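Local coordinates for protein endoglucanase (Humicola insolens, PDB 1DYS) that hydrolyses internal beta-1,4-glucosidic linkages of cellulose as a family 6 endoglucanase, and takes part in the recycling of plant biomass, at residues V13-S18 / T49-S54; V220-P225 / G274-W279; Q267-L272 / W308-G313; N286-G291 / A335-Q340; F290-T295 / N341-I346. All coordinates share one frame; numbering follows the deposited sequence.

Overall arrangement
Contacts 1, 3, 4 and 5 gather round Trp308 and Phe290; contact 2 adjoins them through 267-272 and through Trp52, which packs on Val220. Contacts 3 and 4, with centres about 8 Å apart, are joined by the antiparallel pairing of strands 270-271 and 288-289; contacts 4 and 5 share Phe290 and Gly291. In contact 1, Tyr17 OH lies 2.7 Å from Gly312 O of contact 3, and Trp52 NE1 lies 2.8 Å from Val309 O. Contact 2, centred about 10 Å from contact 3, places Ser221 O beside Arg269. Trp52 and Ser54 in contact 1, Asn222 in contact 2 and Lys310 in contact 3 probably bind substrate, whereas contacts 4 and 5 pack helix 332-340 and the tail after it onto Phe290.

Contact 1: V13-S18 / T49-S54; sequences VNSDYS and TFYWIS
Asn14, its CG anti to the backbone N (chi1 174°), lies at the core of this buried contact, with Tyr51 and Thr49 as its main partners. At the root, CB rests 3.4 Å from Thr49 O and also lies over the face of the Tyr51 ring. CG sits above the centre of that ring, the amide and ring planes stacked only 10° apart. One tip atom, ND2, donates to Phe50 O at 2.9 Å and to a water that also takes Trp52 N. The other, OD1, makes the capping bond of Asn14, the N-cap residue of helix 15-29, accepting Tyr17 N at 3.1 Å along a straight N-H (174°) but from well above the carbonyl plane, off the lone pairs. A single amide thus ties this helix to the residue leading into strand 51-53 of the family 6 parallel sheet. Tyr51 OH, whose strongest partner is Asn68, makes a weak bond to Val13 O at 2.8 Å. Thr49 OG1 approaches Tyr17 CE2 at 3.5 Å, while the Tyr17 hydroxyl bonds to Gly312.

Contact 2: V220-P225 / G274-W279; sequences VSNYNP and GARSEW
The guanidinium of Arg276, its chain bent at chi3 (-82°), is the tight centre of an otherwise thin contact between two loops. NH1 donates to Asn222 OD1 at 2.8 Å, in the carbonyl plane and on a lone pair, and also to Gln281 O; NH2 reaches Asn224 OD1 at 2.8 Å. Tyr223 CB lies over one face of the group and Trp279 CD1 over the opposite one. Asn224 OD1 is gripped a second time by Trp279 NE1 at 2.9 Å, the oxygen lying in the indole plane. Away from this centre the loops stand apart and water joins them: one bridges Asn222 ND2 to Trp279 O, another accepts from Arg276 NH2 and donates, weakly, to Tyr223 O. An alanine at Arg276 would remove the NH1 and NH2 donors and would probably loosen Asn222 OD1 and leave Asn224 OD1 to Trp279 NE1. Asn222 probably binds substrate, and its OD1 also accepts Tyr223 N; with two donors on that oxygen, the amide orientation is well defined, ND2 being turned toward the water.

Contact 3: Q267-L272 / W308-G313; sequences QSRVAL and WVKPGG
The backbones come closest at Ser268 and Trp308, whose CA atoms are 4.4 Å apart, and then diverge, 267-272 running into strand 270-271 while the loop 308-313 turns away. Both segments leave the C-terminal ends of neighbouring parallel strands, 262-266 and 303-307, in the distorted alpha/beta barrel of glycoside hydrolase family 6, the end where the active site of such folds lies. Ser268 presses its CA onto one face of the Trp308 five-membered ring, 3.6 Å from the centroid and 10° off the normal, a CH-pi contact. Its OG takes the crowded position between backbone N and carbonyl carbon (chi1 56°) and bonds to Asp266, while CB packs against Lys310 O. Trp308 NE1 bonds to Gln292 O. Further along, the aliphatic chain of Lys310, bent at chi2, lies over one face of the Arg269 guanidinium, CG coming 3.7 Å from NH2, which itself donates to Ser221 O. Asp316 forms salt bridges with both Arg269 and Lys310, which would offset their like charges; Lys310, a probable substrate-binding residue, also bonds to Glu314 O. A water bridges the two backbones, donating to Ser268 O at 2.9 Å and accepting from Gly312 N at the same distance.

Contact 4: N286-G291 / A335-Q340; sequences NPAGFG and AQMLTQ
Phe290 N donates to Leu338 O at 3.0 Å, almost perfectly straight (177°), in the carbonyl plane and on a lone pair. A weak hydrogen bond runs from Ala288 N, two residues earlier, to Met337 SD, 3.5 Å away. Outward from these, the Phe290 ring lies against the helix with Leu338 CB over the centre of one face, 3.6 Å from the centroid, while Leu338 CD1 touches ring atom CE1. The other methyl, Leu338 CD2, reaches back to Ala288 CB at 3.9 Å. Met337, bent at chi3, brings SD against Asn286 CB, at 3.6 Å, and CE toward Ala288. Thr339 OG1 meets Phe290 CE2 at 3.4 Å; the Thr339 hydroxyl donates to Ala335 O within the helix. Strand 288-289 is thus laid across the last turn of helix 332-340, and Trp308 stacks on the Phe290 ring. Near the C-terminal end of a helix, carbonyls no longer all find a donor within it; the bond from Phe290 supplies Leu338 O with one from the strand side.

Contact 5: F290-T295 / N341-I346; sequences FGQPFT and NAHDEI
Two hydrogen bonds cross between these non-regular segments, one of backbone and one of side chains. His343 N donates to Phe290 O at 2.9 Å, from above the carbonyl plane, and Ala342 CA adds a CA-H...O contact to the same oxygen. Gln292 NE2 makes a weak bond to Glu345 OE1 at 3.0 Å, the amide and carboxylate planes standing 77° apart; the Gln292 amide is held there by a better bond from NE2 to Pro293 O, at 2.8 Å, on a lone pair and in the amide plane. Within its own segment, His343 ND1 accepts Glu345 N at 3.1 Å almost in line (175°), which would fix the rotation of the imidazole. That ring offers one face to Gln292, whose CA sits 3.9 Å from the centroid in a CH-pi contact. An alanine at His343 would lose both this face and the acceptor for Glu345 N, and would probably let the turn carrying Glu345 drift from Gln292. The apolar part lies on the inner side: Ile346 CD1 packs on Phe290 CB at 3.7 Å, Ile346 CG1 meets Pro293 CG at 4.0 Å, and Ala342 CB comes to the edge of the Phe290 ring. The tail that follows helix 332-340 is thereby laid along the loop between strands 288-289 and 303-307, with Ile346 also packed on Lys39, Tyr42 and Val43 of helix 34-46.

Contact 1: V13-S18 / T49-S54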
# COMPACT_ATOMS: atom_id res chain seq x y z
N VAL A 13 16.49 4.36 -18.53
CA VAL A 13 16.19 3.10 -17.82
C VAL A 13 15.80 3.42 -16.38
O VAL A 13 16.33 4.33 -15.74
CB VAL A 13 17.42 2.17 -17.86
CG1 VAL A 13 17.43 1.17 -16.71
CG2 VAL A 13 17.55 1.44 -19.21
N ASN A 14 14.87 2.65 -15.82
CA ASN A 14 14.47 2.77 -14.42
C ASN A 14 15.38 1.78 -13.68
O ASN A 14 15.29 0.56 -13.83
CB ASN A 14 12.99 2.47 -14.27
CG ASN A 14 12.48 2.42 -12.84
OD1 ASN A 14 13.26 2.16 -11.95
ND2 ASN A 14 11.17 2.68 -12.67
N SER A 15 16.31 2.27 -12.84
CA SER A 15 17.25 1.41 -12.16
C SER A 15 16.61 0.50 -11.13
O SER A 15 17.12 -0.62 -10.95
CB SER A 15 18.37 2.24 -11.52
OG SER A 15 17.78 3.25 -10.72
N ASP A 16 15.54 0.95 -10.49
CA ASP A 16 14.92 0.05 -9.50
C ASP A 16 14.31 -1.16 -10.20
O ASP A 16 14.46 -2.32 -9.79
CB ASP A 16 13.89 0.82 -8.69
CG ASP A 16 13.27 -0.09 -7.62
OD1 ASP A 16 13.98 -0.88 -6.95
OD2 ASP A 16 12.04 -0.01 -7.53
N TYR A 17 13.55 -0.85 -11.27
CA TYR A 17 12.96 -1.92 -12.06
C TYR A 17 14.00 -2.85 -12.63
O TYR A 17 13.92 -4.09 -12.64
CB TYR A 17 12.15 -1.28 -13.19
CG TYR A 17 11.42 -2.18 -14.14
CD1 TYR A 17 10.73 -3.31 -13.75
CD2 TYR A 17 11.42 -1.86 -15.51
CE1 TYR A 17 10.05 -4.08 -14.68
CE2 TYR A 17 10.75 -2.63 -16.45
CZ TYR A 17 10.07 -3.73 -16.01
OH TYR A 17 9.37 -4.52 -16.89
N SER A 18 15.06 -2.32 -13.23
CA SER A 18 16.16 -3.15 -13.74
C SER A 18 16.76 -4.05 -12.67
O SER A 18 17.06 -5.22 -12.94
CB SER A 18 17.20 -2.19 -14.34
OG SER A 18 16.93 -1.96 -15.71
N THR A 49 11.92 2.91 -18.69
CA THR A 49 10.63 2.76 -18.02
C THR A 49 10.45 3.99 -17.13
O THR A 49 11.46 4.48 -16.61
CB THR A 49 10.60 1.46 -17.22
OG1 THR A 49 10.72 0.37 -18.17
CG2 THR A 49 9.21 1.23 -16.64
N PHE A 50 9.22 4.51 -16.99
CA PHE A 50 9.07 5.60 -16.05
C PHE A 50 9.27 5.17 -14.60
O PHE A 50 9.15 4.00 -14.22
CB PHE A 50 7.59 6.06 -16.13
CG PHE A 50 7.32 7.00 -17.27
CD1 PHE A 50 7.68 6.69 -18.56
CD2 PHE A 50 6.72 8.22 -17.02
CE1 PHE A 50 7.44 7.56 -19.59
CE2 PHE A 50 6.50 9.14 -18.04
CZ PHE A 50 6.85 8.80 -19.36
N TYR A 51 9.62 6.18 -13.79
CA TYR A 51 9.72 6.05 -12.32
C TYR A 51 8.41 6.53 -11.70
O TYR A 51 7.97 7.67 -11.97
CB TYR A 51 10.84 7.00 -11.86
CG TYR A 51 12.27 6.58 -12.19
CD1 TYR A 51 12.73 6.78 -13.49
CD2 TYR A 51 13.14 6.06 -11.26
CE1 TYR A 51 14.01 6.45 -13.88
CE2 TYR A 51 14.44 5.73 -11.63
CZ TYR A 51 14.86 5.91 -12.94
OH TYR A 51 16.15 5.56 -13.27
N TRP A 52 7.79 5.72 -10.85
CA TRP A 52 6.56 6.07 -10.20
C TRP A 52 6.77 6.74 -8.84
O TRP A 52 7.34 6.15 -7.93
CB TRP A 52 5.68 4.84 -9.99
CG TRP A 52 5.10 4.32 -11.29
CD1 TRP A 52 5.77 3.80 -12.36
CD2 TRP A 52 3.70 4.34 -11.66
NE1 TRP A 52 4.90 3.41 -13.34
CE2 TRP A 52 3.62 3.75 -12.92
CE3 TRP A 52 2.54 4.77 -11.01
CZ2 TRP A 52 2.39 3.58 -13.58
CZ3 TRP A 52 1.32 4.60 -11.66
CH2 TRP A 52 1.26 4.00 -12.93
N ILE A 53 6.27 7.98 -8.81
CA ILE A 53 6.45 8.78 -7.57
C ILE A 53 5.11 8.75 -6.84
O ILE A 53 4.33 9.74 -6.86
CB ILE A 53 6.91 10.20 -7.88
CG1 ILE A 53 8.12 10.30 -8.81
CG2 ILE A 53 7.32 10.85 -6.52
CD1 ILE A 53 9.28 9.37 -8.59
N SER A 54 4.78 7.56 -6.35
CA SER A 54 3.43 7.23 -5.89
C SER A 54 3.09 7.69 -4.49
O SER A 54 2.00 7.39 -4.01
CB SER A 54 3.19 5.73 -6.06
OG SER A 54 3.48 5.32 -7.41
O HOH W 1 13.73 0.48 -17.50
O HOH W 2 9.13 3.22 -10.33

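Contact 2: V220-P225 / G274-W279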
# COMPACT_ATOMS: atom_id res chain seq x y z
N VAL A 220 -1.68 3.50 -19.62
CA VAL A 220 -0.75 3.28 -18.51
C VAL A 220 -1.34 2.21 -17.60
O VAL A 220 -2.47 2.21 -17.15
CB VAL A 220 -0.49 4.57 -17.71
CG1 VAL A 220 0.39 4.21 -16.51
CG2 VAL A 220 0.14 5.60 -18.64
N SER A 221 -0.55 1.16 -17.36
CA SER A 221 -0.90 -0.02 -16.63
C SER A 221 -1.93 -0.89 -17.33
O SER A 221 -2.33 -1.85 -16.68
CB SER A 221 -1.41 0.25 -15.21
OG SER A 221 -0.55 1.22 -14.60
N ASN A 222 -2.27 -0.58 -18.57
CA ASN A 222 -3.28 -1.37 -19.28
C ASN A 222 -2.51 -2.23 -20.29
O ASN A 222 -1.32 -2.43 -20.18
CB ASN A 222 -4.44 -0.57 -19.86
CG ASN A 222 -5.73 -1.33 -19.74
OD1 ASN A 222 -5.96 -2.27 -20.49
ND2 ASN A 222 -6.60 -0.96 -18.79
N TYR A 223 -3.31 -2.90 -21.11
CA TYR A 223 -2.81 -3.94 -22.00
C TYR A 223 -3.29 -3.79 -23.44
O TYR A 223 -3.09 -4.74 -24.22
CB TYR A 223 -3.36 -5.26 -21.44
CG TYR A 223 -3.15 -5.53 -19.97
CD1 TYR A 223 -4.05 -5.07 -19.00
CD2 TYR A 223 -2.01 -6.21 -19.54
CE1 TYR A 223 -3.81 -5.31 -17.66
CE2 TYR A 223 -1.78 -6.47 -18.20
CZ TYR A 223 -2.69 -5.99 -17.28
OH TYR A 223 -2.52 -6.28 -15.94
N ASN A 224 -3.91 -2.66 -23.77
CA ASN A 224 -4.42 -2.48 -25.13
C ASN A 224 -3.25 -2.38 -26.12
O ASN A 224 -2.15 -1.97 -25.79
CB ASN A 224 -5.23 -1.21 -25.21
CG ASN A 224 -6.44 -1.11 -24.32
OD1 ASN A 224 -6.95 -2.15 -23.93
ND2 ASN A 224 -6.93 0.10 -24.04
N PRO A 225 -3.46 -2.92 -27.32
CA PRO A 225 -2.45 -2.85 -28.35
C PRO A 225 -2.42 -1.45 -28.92
O PRO A 225 -3.43 -0.76 -28.94
CB PRO A 225 -2.94 -3.86 -29.43
CG PRO A 225 -4.43 -3.77 -29.22
CD PRO A 225 -4.75 -3.42 -27.77
N GLY A 274 -7.26 -13.50 -26.49
CA GLY A 274 -8.10 -14.12 -25.48
C GLY A 274 -7.79 -13.88 -24.04
O GLY A 274 -8.35 -14.51 -23.12
N ALA A 275 -6.92 -12.92 -23.77
CA ALA A 275 -6.54 -12.67 -22.37
C ALA A 275 -7.69 -12.07 -21.59
O ALA A 275 -7.74 -12.25 -20.37
CB ALA A 275 -5.29 -11.81 -22.29
N ARG A 276 -8.55 -11.29 -22.23
CA ARG A 276 -9.64 -10.68 -21.47
C ARG A 276 -10.98 -10.97 -22.15
O ARG A 276 -11.00 -10.94 -23.36
CB ARG A 276 -9.44 -9.16 -21.53
CG ARG A 276 -8.28 -8.69 -20.66
CD ARG A 276 -8.37 -7.18 -20.50
NE ARG A 276 -7.78 -6.51 -21.65
CZ ARG A 276 -7.45 -5.21 -21.60
NH1 ARG A 276 -7.69 -4.50 -20.50
NH2 ARG A 276 -6.93 -4.66 -22.69
N SER A 277 -12.05 -11.21 -21.39
CA SER A 277 -13.36 -11.38 -21.99
C SER A 277 -14.16 -10.09 -21.90
O SER A 277 -15.18 -9.87 -22.56
CB SER A 277 -14.10 -12.54 -21.29
OG SER A 277 -14.03 -12.36 -19.89
N GLU A 278 -13.69 -9.18 -21.04
CA GLU A 278 -14.31 -7.88 -20.83
C GLU A 278 -13.20 -6.83 -20.91
O GLU A 278 -12.13 -7.05 -20.34
CB GLU A 278 -15.00 -7.82 -19.47
CG GLU A 278 -15.87 -8.99 -19.07
CD GLU A 278 -17.35 -8.68 -19.01
OE1 GLU A 278 -17.70 -7.58 -18.54
OE2 GLU A 278 -18.17 -9.54 -19.42
N TRP A 279 -13.46 -5.69 -21.55
CA TRP A 279 -12.39 -4.70 -21.71
C TRP A 279 -11.95 -4.08 -20.40
O TRP A 279 -10.79 -3.69 -20.24
CB TRP A 279 -12.87 -3.58 -22.63
CG TRP A 279 -11.79 -2.86 -23.39
CD1 TRP A 279 -10.44 -2.87 -23.21
CD2 TRP A 279 -12.05 -2.02 -24.51
NE1 TRP A 279 -9.84 -2.08 -24.16
CE2 TRP A 279 -10.81 -1.54 -24.97
CE3 TRP A 279 -13.22 -1.61 -25.18
CZ2 TRP A 279 -10.72 -0.66 -26.05
CZ3 TRP A 279 -13.15 -0.75 -26.24
CH2 TRP A 279 -11.89 -0.29 -26.67
O HOH W 3 -9.17 -2.45 -18.38
O HOH W 4 -6.04 -5.88 -25.37

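Contact 3: Q267-L272 / W308-G313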
# COMPACT_ATOMS: atom_id res chain seq x y z
N GLN A 267 3.21 0.75 -23.70
CA GLN A 267 3.13 -0.59 -24.27
C GLN A 267 3.97 -1.50 -23.39
O GLN A 267 4.44 -2.54 -23.82
CB GLN A 267 3.63 -0.71 -25.73
CG GLN A 267 2.72 -0.03 -26.75
CD GLN A 267 1.42 -0.79 -26.96
OE1 GLN A 267 1.36 -1.71 -27.78
NE2 GLN A 267 0.42 -0.42 -26.21
N SER A 268 4.09 -1.17 -22.08
CA SER A 268 4.85 -2.03 -21.16
C SER A 268 4.29 -3.44 -21.12
O SER A 268 5.06 -4.40 -21.00
CB SER A 268 4.79 -1.45 -19.73
OG SER A 268 3.40 -1.31 -19.35
N ARG A 269 2.99 -3.61 -21.24
CA ARG A 269 2.36 -4.93 -21.25
C ARG A 269 1.25 -4.90 -22.30
O ARG A 269 0.52 -3.92 -22.36
CB ARG A 269 1.69 -5.24 -19.90
CG ARG A 269 2.68 -5.26 -18.74
CD ARG A 269 2.05 -5.64 -17.41
NE ARG A 269 1.08 -4.60 -17.00
CZ ARG A 269 0.39 -4.71 -15.86
NH1 ARG A 269 0.53 -5.76 -15.08
NH2 ARG A 269 -0.49 -3.75 -15.52
N VAL A 270 1.17 -5.90 -23.17
CA VAL A 270 0.13 -6.00 -24.17
C VAL A 270 -0.55 -7.37 -24.05
O VAL A 270 0.14 -8.38 -24.07
CB VAL A 270 0.72 -5.82 -25.59
CG1 VAL A 270 -0.42 -5.91 -26.61
CG2 VAL A 270 1.39 -4.47 -25.79
N ALA A 271 -1.87 -7.34 -23.93
CA ALA A 271 -2.62 -8.59 -23.86
C ALA A 271 -2.54 -9.29 -25.21
O ALA A 271 -2.56 -8.69 -26.29
CB ALA A 271 -4.08 -8.23 -23.56
N LEU A 272 -2.43 -10.61 -25.12
CA LEU A 272 -2.41 -11.49 -26.27
C LEU A 272 -3.84 -12.00 -26.44
O LEU A 272 -4.75 -11.69 -25.65
CB LEU A 272 -1.46 -12.68 -26.08
CG LEU A 272 -0.10 -12.34 -25.46
CD1 LEU A 272 0.75 -13.57 -25.17
CD2 LEU A 272 0.69 -11.40 -26.37
N TRP A 308 7.26 2.84 -22.04
CA TRP A 308 6.85 1.91 -20.99
C TRP A 308 6.69 2.74 -19.69
O TRP A 308 7.62 3.45 -19.26
CB TRP A 308 7.79 0.76 -20.70
CG TRP A 308 7.93 -0.30 -21.73
CD1 TRP A 308 7.46 -0.29 -22.99
CD2 TRP A 308 8.59 -1.56 -21.53
NE1 TRP A 308 7.77 -1.49 -23.63
CE2 TRP A 308 8.47 -2.26 -22.75
CE3 TRP A 308 9.26 -2.15 -20.45
CZ2 TRP A 308 9.05 -3.53 -22.89
CZ3 TRP A 308 9.83 -3.39 -20.60
CH2 TRP A 308 9.69 -4.08 -21.81
N VAL A 309 5.48 2.65 -19.12
CA VAL A 309 5.24 3.43 -17.89
C VAL A 309 5.06 2.45 -16.73
O VAL A 309 5.84 2.49 -15.81
CB VAL A 309 4.00 4.31 -18.12
CG1 VAL A 309 3.83 5.23 -16.91
CG2 VAL A 309 4.08 5.13 -19.40
N LYS A 310 4.03 1.57 -16.78
CA LYS A 310 3.95 0.57 -15.70
C LYS A 310 5.13 -0.36 -15.80
O LYS A 310 5.46 -0.86 -16.89
CB LYS A 310 2.69 -0.27 -15.97
CG LYS A 310 2.54 -1.57 -15.23
CD LYS A 310 2.22 -1.37 -13.75
CE LYS A 310 2.39 -2.74 -13.08
NZ LYS A 310 1.86 -2.65 -11.66
N PRO A 311 5.75 -0.69 -14.71
CA PRO A 311 6.88 -1.66 -14.70
C PRO A 311 6.35 -3.08 -14.74
O PRO A 311 5.92 -3.57 -13.68
CB PRO A 311 7.67 -1.41 -13.41
CG PRO A 311 7.14 -0.03 -13.01
CD PRO A 311 5.66 -0.08 -13.39
N GLY A 312 6.31 -3.75 -15.88
CA GLY A 312 5.74 -5.08 -16.00
C GLY A 312 6.58 -6.06 -15.18
O GLY A 312 7.80 -6.14 -15.38
N GLY A 313 5.86 -6.74 -14.29
CA GLY A 313 6.47 -7.66 -13.34
C GLY A 313 6.08 -7.18 -11.92
O GLY A 313 5.99 -8.00 -11.00
O HOH W 5 6.85 -4.04 -18.76

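Contact 4: N286-G291 / A335-Q340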
# COMPACT_ATOMS: atom_id res chain seq x y z
N ASN A 286 -3.56 -11.91 -18.18
CA ASN A 286 -2.70 -12.93 -18.80
C ASN A 286 -3.55 -13.78 -19.74
O ASN A 286 -4.73 -14.01 -19.50
CB ASN A 286 -2.00 -13.76 -17.74
CG ASN A 286 -3.01 -14.48 -16.86
OD1 ASN A 286 -3.37 -15.64 -17.10
ND2 ASN A 286 -3.52 -13.78 -15.85
N PRO A 287 -2.92 -14.23 -20.81
CA PRO A 287 -1.55 -14.00 -21.18
C PRO A 287 -1.20 -12.61 -21.69
O PRO A 287 -2.03 -11.96 -22.33
CB PRO A 287 -1.21 -14.95 -22.37
CG PRO A 287 -2.56 -15.45 -22.80
CD PRO A 287 -3.63 -15.05 -21.82
N ALA A 288 -0.00 -12.17 -21.34
CA ALA A 288 0.46 -10.86 -21.85
C ALA A 288 1.96 -10.90 -22.13
O ALA A 288 2.69 -11.77 -21.63
CB ALA A 288 0.15 -9.76 -20.84
N GLY A 289 2.41 -9.95 -22.97
CA GLY A 289 3.84 -9.90 -23.23
C GLY A 289 4.35 -8.47 -23.07
O GLY A 289 3.53 -7.53 -23.12
N PHE A 290 5.66 -8.38 -22.89
CA PHE A 290 6.27 -7.04 -22.98
C PHE A 290 5.94 -6.48 -24.37
O PHE A 290 6.03 -7.21 -25.41
CB PHE A 290 7.77 -7.04 -22.89
CG PHE A 290 8.38 -7.39 -21.56
CD1 PHE A 290 7.93 -6.69 -20.43
CD2 PHE A 290 9.41 -8.28 -21.41
CE1 PHE A 290 8.49 -6.94 -19.20
CE2 PHE A 290 9.98 -8.53 -20.18
CZ PHE A 290 9.51 -7.86 -19.06
N GLY A 291 5.52 -5.23 -24.43
CA GLY A 291 5.19 -4.64 -25.73
C GLY A 291 6.44 -3.99 -26.33
O GLY A 291 7.56 -4.11 -25.88
N ALA A 335 6.65 -11.72 -14.65
CA ALA A 335 7.78 -11.17 -15.38
C ALA A 335 8.37 -12.21 -16.35
O ALA A 335 8.61 -11.86 -17.51
CB ALA A 335 8.88 -10.71 -14.44
N GLN A 336 8.44 -13.46 -15.97
CA GLN A 336 8.88 -14.52 -16.90
C GLN A 336 7.90 -14.62 -18.05
O GLN A 336 8.29 -14.67 -19.23
CB GLN A 336 9.05 -15.85 -16.13
CG GLN A 336 10.21 -15.80 -15.15
CD GLN A 336 10.25 -17.11 -14.36
OE1 GLN A 336 10.25 -18.16 -15.01
NE2 GLN A 336 10.27 -17.03 -13.04
N MET A 337 6.59 -14.59 -17.82
CA MET A 337 5.58 -14.63 -18.86
C MET A 337 5.72 -13.48 -19.85
O MET A 337 5.68 -13.61 -21.09
CB MET A 337 4.17 -14.70 -18.28
CG MET A 337 3.08 -14.48 -19.31
SD MET A 337 1.47 -13.95 -18.68
CE MET A 337 1.95 -12.29 -18.17
N LEU A 338 5.93 -12.25 -19.32
CA LEU A 338 6.04 -11.10 -20.21
C LEU A 338 7.29 -11.29 -21.11
O LEU A 338 7.25 -10.81 -22.25
CB LEU A 338 6.19 -9.79 -19.45
CG LEU A 338 4.92 -9.32 -18.69
CD1 LEU A 338 5.36 -8.20 -17.76
CD2 LEU A 338 3.78 -8.94 -19.60
N THR A 339 8.29 -11.95 -20.58
CA THR A 339 9.54 -12.12 -21.35
C THR A 339 9.33 -13.15 -22.45
O THR A 339 9.62 -12.87 -23.60
CB THR A 339 10.65 -12.61 -20.41
OG1 THR A 339 10.91 -11.69 -19.34
CG2 THR A 339 11.96 -12.74 -21.20
N GLN A 340 8.87 -14.34 -22.08
CA GLN A 340 8.56 -15.34 -23.12
C GLN A 340 7.62 -14.82 -24.20
O GLN A 340 7.70 -15.27 -25.35
CB GLN A 340 7.92 -16.58 -22.48
CG GLN A 340 8.73 -17.24 -21.41
CD GLN A 340 8.03 -18.35 -20.65
OE1 GLN A 340 8.24 -19.52 -20.96
NE2 GLN A 340 7.21 -18.00 -19.67

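Contact 5: F290-T295 / N341-I346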
# COMPACT_ATOMS: atom_id res chain seq x y z
N PHE A 290 5.66 -8.38 -22.89
CA PHE A 290 6.27 -7.04 -22.98
C PHE A 290 5.94 -6.48 -24.37
O PHE A 290 6.03 -7.21 -25.41
CB PHE A 290 7.77 -7.04 -22.89
CG PHE A 290 8.38 -7.39 -21.56
CD1 PHE A 290 7.93 -6.69 -20.43
CD2 PHE A 290 9.41 -8.28 -21.41
CE1 PHE A 290 8.49 -6.94 -19.20
CE2 PHE A 290 9.98 -8.53 -20.18
CZ PHE A 290 9.51 -7.86 -19.06
N GLY A 291 5.52 -5.23 -24.43
CA GLY A 291 5.19 -4.64 -25.73
C GLY A 291 6.44 -3.99 -26.33
O GLY A 291 7.56 -4.11 -25.88
N GLN A 292 6.19 -3.28 -27.43
CA GLN A 292 7.22 -2.55 -28.15
C GLN A 292 7.95 -1.59 -27.22
O GLN A 292 7.33 -0.78 -26.52
CB GLN A 292 6.50 -1.72 -29.24
CG GLN A 292 7.20 -0.46 -29.68
CD GLN A 292 8.24 -0.73 -30.76
OE1 GLN A 292 7.83 -1.21 -31.82
NE2 GLN A 292 9.51 -0.42 -30.51
N PRO A 293 9.25 -1.67 -27.21
CA PRO A 293 10.07 -0.75 -26.42
C PRO A 293 9.94 0.67 -26.95
O PRO A 293 9.51 0.92 -28.07
CB PRO A 293 11.52 -1.25 -26.50
CG PRO A 293 11.27 -2.72 -26.89
CD PRO A 293 10.09 -2.67 -27.86
N PHE A 294 10.38 1.63 -26.13
CA PHE A 294 10.29 3.02 -26.51
C PHE A 294 10.77 3.28 -27.95
O PHE A 294 11.82 2.84 -28.36
CB PHE A 294 11.10 3.88 -25.53
CG PHE A 294 11.49 5.22 -26.12
CD1 PHE A 294 10.57 6.23 -26.18
CD2 PHE A 294 12.76 5.45 -26.62
CE1 PHE A 294 10.90 7.45 -26.75
CE2 PHE A 294 13.11 6.67 -27.17
CZ PHE A 294 12.17 7.68 -27.25
N THR A 295 9.96 4.11 -28.62
CA THR A 295 10.30 4.58 -29.96
C THR A 295 9.49 5.82 -30.31
O THR A 295 8.35 5.97 -29.83
CB THR A 295 10.11 3.48 -31.03
OG1 THR A 295 10.56 4.06 -32.30
CG2 THR A 295 8.66 3.09 -31.19
N ASN A 341 6.66 -13.93 -23.93
CA ASN A 341 5.73 -13.40 -24.91
C ASN A 341 6.12 -12.01 -25.42
O ASN A 341 5.29 -11.37 -26.09
CB ASN A 341 4.32 -13.32 -24.35
CG ASN A 341 3.78 -14.73 -24.12
OD1 ASN A 341 3.40 -15.43 -25.06
ND2 ASN A 341 3.75 -15.14 -22.87
N ALA A 342 7.37 -11.64 -25.16
CA ALA A 342 7.78 -10.28 -25.57
C ALA A 342 7.74 -10.00 -27.07
O ALA A 342 7.91 -10.86 -27.93
CB ALA A 342 9.17 -9.97 -25.06
N HIS A 343 7.60 -8.71 -27.31
CA HIS A 343 7.67 -8.12 -28.65
C HIS A 343 8.99 -8.56 -29.27
O HIS A 343 10.00 -8.66 -28.58
CB HIS A 343 7.73 -6.60 -28.52
CG HIS A 343 7.55 -5.89 -29.82
ND1 HIS A 343 8.59 -5.65 -30.69
CD2 HIS A 343 6.43 -5.37 -30.39
CE1 HIS A 343 8.10 -5.01 -31.75
NE2 HIS A 343 6.80 -4.80 -31.59
N ASP A 344 8.93 -8.79 -30.60
CA ASP A 344 10.12 -9.25 -31.31
C ASP A 344 11.37 -8.40 -31.21
O ASP A 344 12.51 -8.91 -31.30
CB ASP A 344 9.83 -9.33 -32.83
CG ASP A 344 8.99 -10.51 -33.23
OD1 ASP A 344 8.81 -11.45 -32.43
OD2 ASP A 344 8.50 -10.48 -34.38
N GLU A 345 11.28 -7.10 -30.95
CA GLU A 345 12.48 -6.30 -30.74
C GLU A 345 13.34 -6.78 -29.57
O GLU A 345 14.56 -6.65 -29.60
CB GLU A 345 12.12 -4.81 -30.55
CG GLU A 345 11.37 -4.37 -31.81
CD GLU A 345 11.53 -2.91 -32.15
OE1 GLU A 345 11.82 -2.11 -31.24
OE2 GLU A 345 11.37 -2.60 -33.35
N ILE A 346 12.75 -7.36 -28.52
CA ILE A 346 13.47 -7.79 -27.33
C ILE A 346 14.12 -9.15 -27.57
O ILE A 346 13.43 -10.15 -27.80
CB ILE A 346 12.48 -7.91 -26.14
CG1 ILE A 346 11.99 -6.48 -25.88
CG2 ILE A 346 13.12 -8.49 -24.89
CD1 ILE A 346 10.64 -6.41 -25.18